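RimK domain protein ATP-grasp (Sphaerobacter thermophilus, PDB 5I47) probably acts as an ATP-dependent ligase of the RimK-like ATP-grasp family, binding ATP and metal to join an amino acid to its acceptor. Local coordinates at residues B[22-27]-B[266-271]. Sequence-based numbering, arbitrary orientation.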
loop_
_atom_site.group_PDB
_atom_site.type_symbol
_atom_site.label_atom_id
_atom_site.label_comp_id
_atom_site.label_asym_id
_atom_site.label_seq_id
_atom_site.Cartn_x
_atom_site.Cartn_y
_atom_site.Cartn_z
ATOM N N ILE B 22 -27.347 -7.854 11.803
ATOM C CA ILE B 22 -27.569 -8.084 13.226
ATOM C C ILE B 22 -28.691 -9.092 13.434
ATOM O O ILE B 22 -28.640 -9.903 14.367
ATOM C CB ILE B 22 -27.843 -6.752 13.947
ATOM C CG1 ILE B 22 -26.596 -5.863 13.888
ATOM C CG2 ILE B 22 -28.262 -6.992 15.393
ATOM C CD1 ILE B 22 -26.586 -4.745 14.898
ATOM N N GLU B 23 -29.706 -9.083 12.565
ATOM C CA GLU B 23 -30.741 -10.111 12.630
ATOM C C GLU B 23 -30.168 -11.480 12.292
ATOM O O GLU B 23 -30.378 -12.452 13.028
ATOM C CB GLU B 23 -31.893 -9.769 11.684
ATOM C CG GLU B 23 -32.645 -8.495 12.032
ATOM C CD GLU B 23 -33.793 -8.214 11.075
ATOM O OE1 GLU B 23 -34.355 -9.181 10.511
ATOM O OE2 GLU B 23 -34.131 -7.025 10.883
ATOM N N ALA B 24 -29.432 -11.572 11.181
ATOM C CA ALA B 24 -28.919 -12.863 10.734
ATOM C C ALA B 24 -27.925 -13.444 11.732
ATOM O O ALA B 24 -27.905 -14.659 11.958
ATOM C CB ALA B 24 -28.283 -12.720 9.352
ATOM N N PHE B 25 -27.093 -12.595 12.341
ATOM C CA PHE B 25 -26.170 -13.077 13.365
ATOM C C PHE B 25 -26.912 -13.459 14.641
ATOM O O PHE B 25 -26.555 -14.442 15.302
ATOM C CB PHE B 25 -25.101 -12.024 13.667
ATOM C CG PHE B 25 -23.935 -12.048 12.718
ATOM C CD1 PHE B 25 -23.005 -13.071 12.771
ATOM C CD2 PHE B 25 -23.762 -11.039 11.782
ATOM C CE1 PHE B 25 -21.931 -13.096 11.903
ATOM C CE2 PHE B 25 -22.689 -11.060 10.910
ATOM C CZ PHE B 25 -21.772 -12.089 10.971
ATOM N N ALA B 26 -27.941 -12.690 15.010
ATOM C CA ALA B 26 -28.743 -13.048 16.175
ATOM C C ALA B 26 -29.505 -14.344 15.936
ATOM O O ALA B 26 -29.617 -15.182 16.839
ATOM C CB ALA B 26 -29.706 -11.914 16.524
ATOM N N ALA B 27 -30.023 -14.532 14.719
ATOM C CA ALA B 27 -30.695 -15.776 14.366
ATOM C C ALA B 27 -29.761 -16.975 14.434
ATOM O O ALA B 27 -30.230 -18.102 14.625
ATOM C CB ALA B 27 -31.301 -15.665 12.966
ATOM N N ASP B 266 -31.424 -13.751 0.452
ATOM C CA ASP B 266 -30.991 -13.624 1.844
ATOM C C ASP B 266 -29.485 -13.351 1.887
ATOM O O ASP B 266 -28.675 -14.170 2.327
ATOM C CB ASP B 266 -31.365 -14.877 2.623
ATOM C CG ASP B 266 -31.068 -14.760 4.105
ATOM O OD1 ASP B 266 -30.911 -13.622 4.597
ATOM O OD2 ASP B 266 -30.997 -15.810 4.781
ATOM N N VAL B 267 -29.113 -12.156 1.418
ATOM C CA VAL B 267 -27.697 -11.801 1.338
ATOM C C VAL B 267 -27.078 -11.766 2.728
ATOM O O VAL B 267 -25.976 -12.285 2.946
ATOM C CB VAL B 267 -27.512 -10.456 0.610
ATOM C CG1 VAL B 267 -26.027 -10.132 0.482
ATOM C CG2 VAL B 267 -28.175 -10.488 -0.757
ATOM N N ALA B 268 -27.777 -11.158 3.690
ATOM C CA ALA B 268 -27.255 -11.073 5.049
ATOM C C ALA B 268 -27.089 -12.455 5.667
ATOM O O ALA B 268 -26.141 -12.693 6.425
ATOM C CB ALA B 268 -28.173 -10.204 5.909
ATOM N N GLY B 269 -27.997 -13.379 5.356
ATOM C CA GLY B 269 -27.871 -14.726 5.887
ATOM C C GLY B 269 -26.644 -15.444 5.360
ATOM O O GLY B 269 -25.923 -16.098 6.118
HETATM N N MSE B 270 -26.386 -15.325 4.063
HETATM C CA MSE B 270 -25.214 -15.934 3.447
HETATM C C MSE B 270 -23.921 -15.384 4.037
HETATM O O MSE B 270 -22.968 -16.127 4.270
HETATM C CB MSE B 270 -25.235 -15.705 1.939
HETATM C CG MSE B 270 -26.475 -16.238 1.259
HETATM SE SE MSE B 270 -26.554 -15.714 -0.613
HETATM C CE MSE B 270 -24.924 -16.599 -1.240
ATOM N N ILE B 271 -23.897 -14.071 4.270
ATOM C CA ILE B 271 -22.721 -13.436 4.857
ATOM C C ILE B 271 -22.507 -13.931 6.281
ATOM O O ILE B 271 -21.385 -14.268 6.675
ATOM C CB ILE B 271 -22.856 -11.905 4.800
ATOM C CG1 ILE B 271 -22.838 -11.430 3.347
ATOM C CG2 ILE B 271 -21.751 -11.237 5.599
ATOM C CD1 ILE B 271 -22.810 -9.935 3.193
#
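Ala-24 and the Ala-268/Gly-269 pair show how two helices come close where an alanine from each points toward the other, beside a glycine. The CA atoms of Ala-24 and Gly-269 are 5.3 Å apart, and the close atom contacts all run through one methyl group. CB of Ala-24 points at the partner helix and sits 3.6 Å from O of Ala-268, touching the carbonyl group of that residue. The same CB lies 4.0 Å from CA of Gly-269, where the backbone carries no side chain, and 4.3 Å from CB of Ala-268.

The turn that receives this methyl is capped by Asp-266, the N-cap of helix 267-275. From its CB, with CG anti to the backbone N (chi1 -174°), the side chain turns back over the first turn. CG brings both carboxylate oxygens to Gly-269: OD1 accepts the N-H of Gly-269, N to OD1 3.0 Å, in a bent bond (138° at the hydrogen) that arrives from above the carboxylate plane, while OD2 lies 3.5 Å from CA of Gly-269. Gly-269 therefore has the carboxylate at its N and the methyl of Ala-24 at its CA.

The apolar seam continues beyond these residues. Leu-20 of helix 16-27 touches Ala-268, Leu-21 reaches Ile-271, and Phe-25 packs on Leu-276. Val-267 and Ile-271 also press on Ala-186 of strand 180-187, which places helix 267-275 between the antiparallel ATP-grasp sheet and a helix of the Rossmann-like preATP-grasp domain.

Chemically, the join between the two segments is van der Waals contact of methyl, carbonyl and CA atoms. The small residues there are consistent with the close approach of the backbones, while the one side-chain polar bond here stays within segment 266-271 and caps the helix start.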